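PDB 2C4X: endoglucanase from Clostridium thermocellum, which probably hydrolyses cellulose, the fragment here being its C-terminal PKD domain and CBM44 module, a beta-sandwich carbohydrate-binding module that recognises beta-glucan chains and xyloglucan. Local coordinates for residues E19-T23 against I91-A96; V28-S32 against Y44-F48; G112-T118 against G148-L154; T189-E194 against W227-M231. The protein carries 1 engineered substitution. The contacts are given in a common frame with arbitrary orientation. Residue numbers count along the deposited sequence, not the author numbering.

Interaction 1: E19-T23 against I91-A96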
loop_
_atom_site.group_PDB
_atom_site.type_symbol
_atom_site.label_atom_id
_atom_site.label_comp_id
_atom_site.label_asym_id
_atom_site.label_seq_id
_atom_site.Cartn_x
_atom_site.Cartn_y
_atom_site.Cartn_z
ATOM N N GLU A 19 3.092 15.610 1.115
ATOM C CA GLU A 19 3.991 14.449 1.078
ATOM C C GLU A 19 3.426 13.286 0.263
ATOM O O GLU A 19 4.176 12.546 -0.383
ATOM C CB GLU A 19 4.283 13.975 2.500
ATOM C CG GLU A 19 5.365 14.781 3.179
ATOM C CD GLU A 19 6.713 14.629 2.512
ATOM O OE1 GLU A 19 7.072 13.488 2.143
ATOM O OE2 GLU A 19 7.415 15.652 2.361
ATOM N N ASP A 20 2.101 13.159 0.296
ATOM C CA ASP A 20 1.372 12.032 -0.286
ATOM C C ASP A 20 0.292 12.500 -1.272
ATOM O O ASP A 20 -0.906 12.327 -1.012
ATOM C CB ASP A 20 0.711 11.232 0.843
ATOM C CG ASP A 20 -0.265 12.080 1.675
ATOM O OD1 ASP A 20 -0.100 13.327 1.746
ATOM O OD2 ASP A 20 -1.204 11.493 2.251
ATOM N N PRO A 21 0.702 13.083 -2.416
ATOM C CA PRO A 21 -0.296 13.647 -3.336
ATOM C C PRO A 21 -1.130 12.589 -4.069
ATOM O O PRO A 21 -0.714 11.436 -4.187
ATOM C CB PRO A 21 0.571 14.412 -4.346
ATOM C CG PRO A 21 1.866 13.656 -4.344
ATOM C CD PRO A 21 2.077 13.249 -2.929
ATOM N N VAL A 22 -2.300 12.987 -4.552
ATOM C CA VAL A 22 -3.050 12.151 -5.472
ATOM C C VAL A 22 -2.922 12.715 -6.899
ATOM O O VAL A 22 -2.387 13.821 -7.112
ATOM C CB VAL A 22 -4.541 11.945 -5.044
ATOM C CG1 VAL A 22 -4.620 11.292 -3.658
ATOM C CG2 VAL A 22 -5.328 13.250 -5.077
ATOM N N THR A 23 -3.401 11.952 -7.874
ATOM C CA THR A 23 -3.343 12.400 -9.251
ATOM C C THR A 23 -4.126 13.694 -9.395
ATOM O O THR A 23 -5.200 13.862 -8.776
ATOM C CB THR A 23 -3.846 11.328 -10.238
ATOM O OG1 THR A 23 -5.135 10.851 -9.831
ATOM C CG2 THR A 23 -2.878 10.162 -10.262
ATOM N N ILE A 91 8.883 11.029 -5.212
ATOM C CA ILE A 91 7.511 11.329 -4.820
ATOM C C ILE A 91 6.571 10.216 -5.300
ATOM O O ILE A 91 6.632 9.787 -6.466
ATOM C CB ILE A 91 7.059 12.744 -5.347
ATOM C CG1 ILE A 91 5.716 13.178 -4.729
ATOM C CG2 ILE A 91 7.017 12.795 -6.896
ATOM C CD1 ILE A 91 5.364 14.646 -5.034
ATOM N N LYS A 92 5.714 9.748 -4.395
ATOM C CA LYS A 92 4.702 8.762 -4.739
ATOM C C LYS A 92 3.333 9.418 -4.905
ATOM O O LYS A 92 2.870 10.164 -4.039
ATOM C CB LYS A 92 4.655 7.626 -3.706
ATOM C CG LYS A 92 3.670 6.523 -4.078
ATOM C CD LYS A 92 3.620 5.394 -3.046
ATOM C CE LYS A 92 2.296 4.644 -3.168
ATOM N NZ LYS A 92 2.284 3.398 -2.356
ATOM N N VAL A 93 2.697 9.139 -6.035
ATOM C CA VAL A 93 1.389 9.692 -6.356
ATOM C C VAL A 93 0.406 8.523 -6.430
ATOM O O VAL A 93 0.665 7.517 -7.104
ATOM C CB VAL A 93 1.413 10.470 -7.702
ATOM C CG1 VAL A 93 0.033 11.085 -8.034
ATOM C CG2 VAL A 93 2.512 11.570 -7.695
ATOM N N THR A 94 -0.716 8.659 -5.724
ATOM C CA THR A 94 -1.741 7.624 -5.711
ATOM C C THR A 94 -2.969 8.135 -6.461
ATOM O O THR A 94 -3.124 9.347 -6.673
ATOM C CB THR A 94 -2.123 7.179 -4.269
ATOM O OG1 THR A 94 -2.715 8.275 -3.566
ATOM C CG2 THR A 94 -0.895 6.691 -3.494
ATOM N N SER A 95 -3.823 7.209 -6.880
ATOM C CA SER A 95 -5.006 7.542 -7.672
ATOM C C SER A 95 -5.997 8.395 -6.867
ATOM O O SER A 95 -6.272 8.095 -5.707
ATOM C CB SER A 95 -5.676 6.252 -8.142
ATOM O OG SER A 95 -6.488 6.508 -9.273
ATOM N N ALA A 96 -6.527 9.449 -7.485
ATOM C CA ALA A 96 -7.493 10.337 -6.817
ATOM C C ALA A 96 -8.816 9.629 -6.580
ATOM O O ALA A 96 -9.454 9.838 -5.547
ATOM C CB ALA A 96 -7.714 11.609 -7.621
HETATM O O HOH W 1 5.548 10.648 -1.619
HETATM O O HOH W 2 -1.782 9.700 -1.510
HETATM O O HOH W 3 0.942 9.466 -2.445
#
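In the PKD domain, a beta sandwich, the connection after strand 15-17 crosses to the edge strand 84-93 of the other sheet, and 19-23 meets 91-96 there at a single beta bridge. Val22 and Thr94 lie opposite each other, CA to CA 4.7 Å. Both backbone bonds of the bridge belong to Thr94: Thr94 N donates to Pro21 O (3.2 Å, 167° at the hydrogen), and Thr94 O accepts from Thr23 N (2.9 Å, a more bent 134°). Val22 N is satisfied by Glu25 OE1 outside the pair. Upstream, where the backbones diverge to 6.5 Å between the CA atoms of Asp20 and Lys92, water takes over: water 1 accepts from Lys92 N (2.9 Å) and donates to Glu19 O (2.6 Å). Water 3 sits 2.6 Å from Lys92 O and 3.1 Å from Pro21 O, and water 2 is 2.8 Å from Asp20 O and 2.7 Å from Thr94 OG1. Apolar packing backs the polar network, with Pro21 CG 3.7 Å from Ile91 CD1 and 4.0 Å from Val93 CG2. Past the bridge, Ser95 OG bonds Thr97 O, while Ala96 N donates to the side chain of Thr23, at 3.1 Å from Thr23 OG1.

Interaction 2: V28-S32 against Y44-F48. Engineered in segment 44-48: Val45 (natural residue Ala).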
loop_
_atom_site.group_PDB
_atom_site.type_symbol
_atom_site.label_atom_id
_atom_site.label_comp_id
_atom_site.label_asym_id
_atom_site.label_seq_id
_atom_site.Cartn_x
_atom_site.Cartn_y
_atom_site.Cartn_z
ATOM N N VAL A 28 3.535 21.474 -4.354
ATOM C CA VAL A 28 4.437 22.610 -4.375
ATOM C C VAL A 28 5.836 22.123 -4.041
ATOM O O VAL A 28 6.070 21.612 -2.951
ATOM C CB VAL A 28 4.002 23.739 -3.409
ATOM C CG1 VAL A 28 5.048 24.862 -3.398
ATOM C CG2 VAL A 28 2.633 24.281 -3.800
ATOM N N PHE A 29 6.757 22.269 -4.989
ATOM C CA PHE A 29 8.160 21.955 -4.746
ATOM C C PHE A 29 8.857 23.226 -4.303
ATOM O O PHE A 29 8.706 24.281 -4.925
ATOM C CB PHE A 29 8.824 21.381 -6.010
ATOM C CG PHE A 29 8.271 20.042 -6.424
ATOM C CD1 PHE A 29 7.188 19.959 -7.301
ATOM C CD2 PHE A 29 8.831 18.866 -5.931
ATOM C CE1 PHE A 29 6.681 18.711 -7.700
ATOM C CE2 PHE A 29 8.326 17.616 -6.300
ATOM C CZ PHE A 29 7.249 17.536 -7.190
ATOM N N ASN A 30 9.618 23.121 -3.224
ATOM C CA ASN A 30 10.212 24.290 -2.603
ATOM C C ASN A 30 11.721 24.114 -2.455
ATOM O O ASN A 30 12.189 23.394 -1.581
ATOM C CB ASN A 30 9.533 24.543 -1.249
ATOM C CG ASN A 30 9.949 25.850 -0.616
ATOM O OD1 ASN A 30 11.080 26.301 -0.776
ATOM N ND2 ASN A 30 9.030 26.468 0.116
ATOM N N ALA A 31 12.475 24.772 -3.330
ATOM C CA ALA A 31 13.939 24.710 -3.308
ATOM C C ALA A 31 14.575 25.892 -2.572
ATOM O O ALA A 31 15.743 26.213 -2.804
ATOM C CB ALA A 31 14.471 24.632 -4.737
ATOM N N SER A 32 13.818 26.535 -1.688
ATOM C CA SER A 32 14.249 27.800 -1.086
ATOM C C SER A 32 15.451 27.691 -0.136
ATOM O O SER A 32 16.087 28.701 0.163
ATOM C CB SER A 32 13.079 28.511 -0.401
ATOM O OG SER A 32 12.707 27.826 0.777
ATOM N N TYR A 44 16.696 27.467 -11.507
ATOM C CA TYR A 44 16.322 26.175 -10.959
ATOM C C TYR A 44 15.727 25.396 -12.109
ATOM O O TYR A 44 14.798 25.881 -12.765
ATOM C CB TYR A 44 15.249 26.358 -9.874
ATOM C CG TYR A 44 15.665 27.259 -8.732
ATOM C CD1 TYR A 44 15.613 28.655 -8.863
ATOM C CD2 TYR A 44 16.112 26.723 -7.519
ATOM C CE1 TYR A 44 16.005 29.476 -7.842
ATOM C CE2 TYR A 44 16.500 27.540 -6.484
ATOM C CZ TYR A 44 16.448 28.921 -6.652
ATOM O OH TYR A 44 16.824 29.755 -5.629
ATOM N N VAL A 45 16.255 24.201 -12.361
ATOM C CA VAL A 45 15.768 23.345 -13.442
ATOM C C VAL A 45 15.233 22.050 -12.812
ATOM O O VAL A 45 15.926 21.410 -12.026
ATOM C CB VAL A 45 16.881 23.034 -14.477
ATOM C CG1 VAL A 45 16.373 22.077 -15.570
ATOM C CG2 VAL A 45 17.410 24.330 -15.112
ATOM N N TRP A 46 13.995 21.701 -13.150
ATOM C CA TRP A 46 13.293 20.563 -12.551
ATOM C C TRP A 46 12.986 19.496 -13.592
ATOM O O TRP A 46 12.536 19.817 -14.699
ATOM C CB TRP A 46 11.956 21.024 -11.978
ATOM C CG TRP A 46 12.052 22.068 -10.905
ATOM C CD1 TRP A 46 12.049 23.426 -11.072
ATOM C CD2 TRP A 46 12.132 21.837 -9.498
ATOM N NE1 TRP A 46 12.138 24.054 -9.852
ATOM C CE2 TRP A 46 12.199 23.106 -8.868
ATOM C CE3 TRP A 46 12.189 20.678 -8.704
ATOM C CZ2 TRP A 46 12.284 23.252 -7.481
ATOM C CZ3 TRP A 46 12.279 20.822 -7.325
ATOM C CH2 TRP A 46 12.328 22.106 -6.728
ATOM N N ASP A 47 13.218 18.235 -13.228
ATOM C CA ASP A 47 12.767 17.102 -14.022
ATOM C C ASP A 47 11.787 16.370 -13.110
ATOM O O ASP A 47 12.171 15.869 -12.054
ATOM C CB ASP A 47 13.950 16.211 -14.434
ATOM C CG ASP A 47 13.529 15.013 -15.276
ATOM O OD1 ASP A 47 12.437 14.447 -15.067
ATOM O OD2 ASP A 47 14.311 14.613 -16.156
ATOM N N PHE A 48 10.519 16.330 -13.517
ATOM C CA PHE A 48 9.451 15.807 -12.661
ATOM C C PHE A 48 9.330 14.276 -12.711
ATOM O O PHE A 48 8.579 13.683 -11.936
ATOM C CB PHE A 48 8.127 16.533 -12.969
ATOM C CG PHE A 48 8.186 18.007 -12.670
ATOM C CD1 PHE A 48 8.174 18.461 -11.345
ATOM C CD2 PHE A 48 8.294 18.940 -13.704
ATOM C CE1 PHE A 48 8.258 19.816 -11.056
ATOM C CE2 PHE A 48 8.382 20.307 -13.418
ATOM C CZ PHE A 48 8.351 20.735 -12.084
HETATM O O HOH W 4 16.808 29.266 -2.978
#
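Phe29 sets its CB over one face of the Trp46 indole, 4.0 Å from the centroid of the six-membered ring and 29° off its normal, a CH-pi contact whose closest pair is Phe29 CB to Trp46 CH2 at 3.6 Å. The two rings themselves meet obliquely, planes at 47° and centroids 5.6 Å apart. Phe48 completes an aromatic cluster: Phe29 CE1 comes to 3.9 Å from Phe48 CE1 at the edge of the Phe48 ring. CA atoms 9.4 Å apart for Phe29 and Trp46, and 8.1 Å for Ala31 and Tyr44, with no hydrogen bond across, are the geometry of two sheets packed face to face. This is the core of the immunoglobulin-like PKD sandwich: strand 27-30 belongs to one sheet and strand 41-47 to the other, and Leu75 and Val73 of strand 69-79 also line the interior. Ala31 CB touches two rings, 3.8 Å from both Tyr44 CD2 and Trp46 CZ2. At this end, water 4 lies 2.7 Å from Tyr44 OH and 3.2 Å from Ala31 O. Strand 27-30 then gives way to an Asx turn, in which Asn30 OD1 accepts from Ser32 N (2.9 Å) and from Ser32 OG (2.7 Å).

Interaction 3: G112-T118 against G148-L154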
loop_
_atom_site.group_PDB
_atom_site.type_symbol
_atom_site.label_atom_id
_atom_site.label_comp_id
_atom_site.label_asym_id
_atom_site.label_seq_id
_atom_site.Cartn_x
_atom_site.Cartn_y
_atom_site.Cartn_z
ATOM N N GLY A 112 -14.002 -14.166 -5.867
ATOM C CA GLY A 112 -13.692 -15.566 -5.589
ATOM C C GLY A 112 -13.542 -15.905 -4.114
ATOM O O GLY A 112 -13.401 -17.078 -3.763
ATOM N N PHE A 113 -13.596 -14.889 -3.251
ATOM C CA PHE A 113 -13.462 -15.084 -1.806
ATOM C C PHE A 113 -14.647 -15.817 -1.163
ATOM O O PHE A 113 -15.812 -15.577 -1.511
ATOM C CB PHE A 113 -13.181 -13.759 -1.097
ATOM C CG PHE A 113 -11.737 -13.322 -1.183
ATOM C CD1 PHE A 113 -11.261 -12.648 -2.311
ATOM C CD2 PHE A 113 -10.851 -13.600 -0.141
ATOM C CE1 PHE A 113 -9.923 -12.249 -2.396
ATOM C CE2 PHE A 113 -9.513 -13.215 -0.216
ATOM C CZ PHE A 113 -9.052 -12.530 -1.350
ATOM N N THR A 114 -14.333 -16.725 -0.241
ATOM C CA THR A 114 -15.352 -17.500 0.481
ATOM C C THR A 114 -15.050 -17.461 1.974
ATOM O O THR A 114 -14.011 -16.954 2.383
ATOM C CB THR A 114 -15.398 -18.984 0.015
ATOM O OG1 THR A 114 -14.129 -19.603 0.238
ATOM C CG2 THR A 114 -15.738 -19.097 -1.470
ATOM N N THR A 115 -15.947 -18.002 2.793
ATOM C CA THR A 115 -15.700 -18.058 4.229
ATOM C C THR A 115 -15.743 -19.491 4.764
ATOM O O THR A 115 -16.371 -20.372 4.178
ATOM C CB THR A 115 -16.698 -17.189 5.010
ATOM O OG1 THR A 115 -18.028 -17.606 4.701
ATOM C CG2 THR A 115 -16.536 -15.703 4.657
ATOM N N SER A 116 -15.047 -19.711 5.874
ATOM C CA SER A 116 -15.178 -20.937 6.634
ATOM C C SER A 116 -14.818 -20.653 8.085
ATOM O O SER A 116 -14.300 -19.580 8.409
ATOM C CB SER A 116 -14.294 -22.053 6.054
ATOM O OG SER A 116 -12.980 -21.612 5.803
ATOM N N GLY A 117 -15.099 -21.604 8.962
ATOM C CA GLY A 117 -14.753 -21.419 10.356
ATOM C C GLY A 117 -15.174 -22.578 11.201
ATOM O O GLY A 117 -15.976 -23.406 10.781
ATOM N N THR A 118 -14.623 -22.623 12.406
ATOM C CA THR A 118 -14.924 -23.658 13.374
ATOM C C THR A 118 -15.152 -22.956 14.717
ATOM O O THR A 118 -14.352 -22.109 15.123
ATOM C CB THR A 118 -13.802 -24.738 13.418
ATOM O OG1 THR A 118 -14.149 -25.771 14.345
ATOM C CG2 THR A 118 -12.446 -24.145 13.794
ATOM N N GLY A 148 -12.361 -20.368 18.754
ATOM C CA GLY A 148 -12.347 -20.936 17.425
ATOM C C GLY A 148 -11.583 -20.081 16.443
ATOM O O GLY A 148 -10.811 -19.192 16.820
ATOM N N THR A 149 -11.828 -20.356 15.170
ATOM C CA THR A 149 -11.098 -19.754 14.083
ATOM C C THR A 149 -12.090 -19.453 12.959
ATOM O O THR A 149 -13.025 -20.214 12.748
ATOM C CB THR A 149 -9.988 -20.717 13.575
ATOM O OG1 THR A 149 -9.234 -21.217 14.686
ATOM C CG2 THR A 149 -9.048 -20.000 12.704
ATOM N N ALA A 150 -11.892 -18.338 12.261
ATOM C CA ALA A 150 -12.676 -18.019 11.070
ATOM C C ALA A 150 -11.744 -17.559 9.962
ATOM O O ALA A 150 -10.762 -16.873 10.234
ATOM C CB ALA A 150 -13.744 -16.949 11.384
ATOM N N GLU A 151 -12.038 -17.960 8.723
ATOM C CA GLU A 151 -11.225 -17.569 7.562
ATOM C C GLU A 151 -12.043 -16.839 6.514
ATOM O O GLU A 151 -13.207 -17.159 6.295
ATOM C CB GLU A 151 -10.566 -18.784 6.880
ATOM C CG GLU A 151 -9.608 -19.563 7.736
ATOM C CD GLU A 151 -10.315 -20.577 8.634
ATOM O OE1 GLU A 151 -11.338 -21.163 8.219
ATOM O OE2 GLU A 151 -9.846 -20.785 9.762
ATOM N N LEU A 152 -11.410 -15.859 5.873
ATOM C CA LEU A 152 -11.889 -15.279 4.632
ATOM C C LEU A 152 -10.806 -15.625 3.614
ATOM O O LEU A 152 -9.676 -15.147 3.732
ATOM C CB LEU A 152 -12.052 -13.756 4.772
ATOM C CG LEU A 152 -12.480 -12.997 3.513
ATOM C CD1 LEU A 152 -13.810 -13.518 2.992
ATOM C CD2 LEU A 152 -12.527 -11.490 3.761
ATOM N N LYS A 153 -11.145 -16.439 2.617
ATOM C CA LYS A 153 -10.119 -17.132 1.838
ATOM C C LYS A 153 -10.405 -17.209 0.334
ATOM O O LYS A 153 -11.558 -17.167 -0.103
ATOM C CB LYS A 153 -9.896 -18.545 2.409
ATOM C CG LYS A 153 -11.043 -19.529 2.107
ATOM C CD LYS A 153 -10.857 -20.844 2.812
ATOM C CE LYS A 153 -11.989 -21.808 2.478
ATOM N NZ LYS A 153 -11.801 -23.094 3.229
ATOM N N LEU A 154 -9.327 -17.312 -0.432
ATOM C CA LEU A 154 -9.380 -17.522 -1.860
ATOM C C LEU A 154 -8.604 -18.805 -2.170
ATOM O O LEU A 154 -7.397 -18.876 -1.909
ATOM C CB LEU A 154 -8.702 -16.346 -2.576
ATOM C CG LEU A 154 -9.053 -15.847 -3.987
ATOM C CD1 LEU A 154 -7.760 -15.529 -4.730
ATOM C CD2 LEU A 154 -9.955 -16.747 -4.839
#
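Backbone hydrogen bonds define this contact as an antiparallel strand pair, with axes 4.6 Å apart at closest approach and N-to-C directions 168° apart. Three hydrogen-bonded pairs recur at every second residue: Thr114 with Lys153 (Thr114 N to Lys153 O 2.8 Å, Lys153 N to Thr114 O 2.9 Å), Ser116 with Glu151 (Ser116 N to Glu151 O 3.2 Å, Glu151 N to Ser116 O 2.8 Å) and Thr118 with Thr149 (Thr118 N to Thr149 O 2.9 Å, Thr149 N to Thr118 O 3.1 Å). On the face carrying these residues a polar relay adds to the pairing: Lys153 NZ donates to Ser116 OG (3.2 Å), which donates to Glu151 OE1 (3.0 Å). Close backbone fit appears at Gly117, whose CA is 4.0 Å from Ala150 CA; a CB there would clash with Thr149 O. Apolar contacts gather at the other end, where Leu154 CB stands over the Phe113 ring, 4.0 Å from its centroid and 12° off the normal, and Phe113 CD2 is 4.0 Å from Leu152 CG. Within the CBM44 beta sandwich, strand 114-117 is the sheet's edge; strand 148-155 bonds on to 229-238, while Thr115, Ala150 and Leu152 pack on Trp140 of strand 137-145 in the opposing sheet.

Interaction 4: T189-E194 against W227-M231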
loop_
_atom_site.group_PDB
_atom_site.type_symbol
_atom_site.label_atom_id
_atom_site.label_comp_id
_atom_site.label_asym_id
_atom_site.label_seq_id
_atom_site.Cartn_x
_atom_site.Cartn_y
_atom_site.Cartn_z
ATOM N N THR A 189 0.472 -29.074 -2.007
ATOM C CA THR A 189 0.359 -29.990 -3.123
ATOM C C THR A 189 -1.138 -30.160 -3.457
ATOM O O THR A 189 -1.994 -30.032 -2.569
ATOM C CB THR A 189 0.976 -31.378 -2.800
ATOM O OG1 THR A 189 0.402 -31.881 -1.584
ATOM C CG2 THR A 189 2.500 -31.293 -2.656
ATOM N N PRO A 190 -1.462 -30.440 -4.735
ATOM C CA PRO A 190 -2.863 -30.646 -5.126
ATOM C C PRO A 190 -3.655 -31.586 -4.215
ATOM O O PRO A 190 -4.823 -31.327 -3.969
ATOM C CB PRO A 190 -2.749 -31.229 -6.536
ATOM C CG PRO A 190 -1.494 -30.615 -7.071
ATOM C CD PRO A 190 -0.554 -30.541 -5.896
ATOM N N ASP A 191 -3.022 -32.647 -3.708
ATOM C CA ASP A 191 -3.707 -33.592 -2.830
ATOM C C ASP A 191 -3.630 -33.276 -1.317
ATOM O O ASP A 191 -4.080 -34.079 -0.494
ATOM C CB ASP A 191 -3.274 -35.038 -3.138
ATOM C CG ASP A 191 -1.882 -35.378 -2.609
ATOM O OD1 ASP A 191 -1.137 -34.474 -2.162
ATOM O OD2 ASP A 191 -1.532 -36.576 -2.646
ATOM N N TRP A 192 -3.088 -32.103 -0.971
ATOM C CA TRP A 192 -2.894 -31.648 0.428
ATOM C C TRP A 192 -1.964 -32.504 1.315
ATOM O O TRP A 192 -1.956 -32.361 2.536
ATOM C CB TRP A 192 -4.237 -31.399 1.139
ATOM C CG TRP A 192 -5.056 -30.274 0.546
ATOM C CD1 TRP A 192 -5.900 -30.355 -0.523
ATOM C CD2 TRP A 192 -5.138 -28.919 1.019
ATOM N NE1 TRP A 192 -6.484 -29.130 -0.766
ATOM C CE2 TRP A 192 -6.039 -28.232 0.169
ATOM C CE3 TRP A 192 -4.536 -28.216 2.074
ATOM C CZ2 TRP A 192 -6.348 -26.878 0.334
ATOM C CZ3 TRP A 192 -4.841 -26.860 2.237
ATOM C CH2 TRP A 192 -5.743 -26.208 1.369
ATOM N N SER A 193 -1.164 -33.368 0.706
ATOM C CA SER A 193 -0.193 -34.175 1.442
ATOM C C SER A 193 0.933 -33.322 2.070
ATOM O O SER A 193 1.539 -33.712 3.070
ATOM C CB SER A 193 0.406 -35.225 0.512
ATOM O OG SER A 193 1.049 -34.577 -0.573
ATOM N N GLU A 194 1.206 -32.163 1.472
ATOM C CA GLU A 194 2.189 -31.226 2.003
ATOM C C GLU A 194 1.610 -29.836 1.976
ATOM O O GLU A 194 1.089 -29.396 0.952
ATOM C CB GLU A 194 3.485 -31.250 1.188
ATOM C CG GLU A 194 4.191 -32.593 1.209
ATOM C CD GLU A 194 5.349 -32.653 0.257
ATOM O OE1 GLU A 194 6.326 -31.889 0.443
ATOM O OE2 GLU A 194 5.288 -33.475 -0.677
ATOM N N TRP A 227 2.593 -25.229 -7.099
ATOM C CA TRP A 227 1.664 -25.644 -6.044
ATOM C C TRP A 227 0.483 -24.698 -5.989
ATOM O O TRP A 227 0.682 -23.476 -5.972
ATOM C CB TRP A 227 2.363 -25.652 -4.680
ATOM C CG TRP A 227 3.276 -26.826 -4.440
ATOM C CD1 TRP A 227 3.814 -27.666 -5.379
ATOM C CD2 TRP A 227 3.777 -27.268 -3.173
ATOM N NE1 TRP A 227 4.606 -28.611 -4.769
ATOM C CE2 TRP A 227 4.604 -28.387 -3.416
ATOM C CE3 TRP A 227 3.595 -26.833 -1.849
ATOM C CZ2 TRP A 227 5.256 -29.078 -2.383
ATOM C CZ3 TRP A 227 4.233 -27.523 -0.825
ATOM C CH2 TRP A 227 5.051 -28.635 -1.098
ATOM N N PRO A 228 -0.750 -25.249 -5.967
ATOM C CA PRO A 228 -1.909 -24.391 -5.740
ATOM C C PRO A 228 -1.779 -23.676 -4.391
ATOM O O PRO A 228 -1.083 -24.171 -3.489
ATOM C CB PRO A 228 -3.094 -25.365 -5.761
ATOM C CG PRO A 228 -2.508 -26.716 -5.556
ATOM C CD PRO A 228 -1.137 -26.661 -6.154
ATOM N N GLN A 229 -2.409 -22.508 -4.274
ATOM C CA GLN A 229 -2.263 -21.657 -3.093
ATOM C C GLN A 229 -3.610 -21.224 -2.545
ATOM O O GLN A 229 -4.525 -20.886 -3.312
ATOM C CB GLN A 229 -1.460 -20.401 -3.446
ATOM C CG GLN A 229 -0.098 -20.663 -4.052
ATOM C CD GLN A 229 0.512 -19.424 -4.697
ATOM O OE1 GLN A 229 -0.175 -18.429 -4.942
ATOM N NE2 GLN A 229 1.801 -19.490 -4.993
ATOM N N GLN A 230 -3.741 -21.239 -1.222
ATOM C CA GLN A 230 -4.859 -20.569 -0.570
ATOM C C GLN A 230 -4.341 -19.296 0.082
ATOM O O GLN A 230 -3.403 -19.345 0.878
ATOM C CB GLN A 230 -5.518 -21.475 0.468
ATOM C CG GLN A 230 -6.747 -20.860 1.123
ATOM C CD GLN A 230 -7.371 -21.781 2.142
ATOM O OE1 GLN A 230 -7.485 -21.431 3.318
ATOM N NE2 GLN A 230 -7.773 -22.975 1.701
HETATM N N MSE A 231 -4.934 -18.158 -0.275
HETATM C CA MSE A 231 -4.622 -16.886 0.368
HETATM C C MSE A 231 -5.836 -16.424 1.174
HETATM O O MSE A 231 -6.975 -16.600 0.748
HETATM C CB MSE A 231 -4.251 -15.847 -0.691
HETATM C CG MSE A 231 -3.844 -14.471 -0.169
HETATM SE SE MSE A 231 -3.500 -13.191 -1.662
HETATM C CE MSE A 231 -5.315 -12.794 -2.133
#
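A threonine methyl group rests on a tryptophan face: Thr189 CG2 lies 3.9 Å from the centroid of the Trp227 six-membered ring, 26° off its normal, and 3.5 Å from Trp227 CZ2. Glu194 CB reaches the same indole, 3.8 Å from Trp227 CH2, and Pro190 CD meets Pro228 CD at 3.9 Å. No hydrogen bond joins the two segments directly, where the contact is packing; the neighbouring His188 is backbone-bonded to Pro228. The loop makes its own polar framework. Trp192 N bonds Thr189 O (2.8 Å) in a type I turn, and Thr189 N bonds Glu194 O (3.0 Å). Asp191 OD1 accepts from Ser193 N (3.1 Å) in an Asx turn, and also from Ser193 OG (2.7 Å) and Thr189 OG1 (3.1 Å). Trp192 stacks its ring with His188 and presents its edge to Gln230, Trp192 CH2 lying 3.8 Å from Gln230 NE2. Gln230 itself bonds Tyr184 and Asp155. Here the loop between strands 178-187 and 198-203 packs beside the start of strand 229-238, the middle strand of one five-stranded sheet of the CBM44 beta sandwich.

Overall arrangement
The contacts fall into two pairs, one in each domain. Interactions 1 and 2 belong to the PKD domain: their centres are 17 Å apart, the chain of interaction 2 lies wholly between the two segments of interaction 1, and Ile91 CD1 touches Phe29 CZ at 4.1 Å. Interactions 3 and 4 follow in series in the CBM44 module, 16 Å apart between centres and linked through the neighbouring strands 148-155 and 229-238, with Leu154 N 2.7 Å from Met231 O. Between domains the separation is much larger: centres of interactions 1 and 3 are 34 Å apart, and those of 2 and 4 are 52 Å apart. Each module thus carries its own sandwich packing, joined by the chain beyond interaction 1.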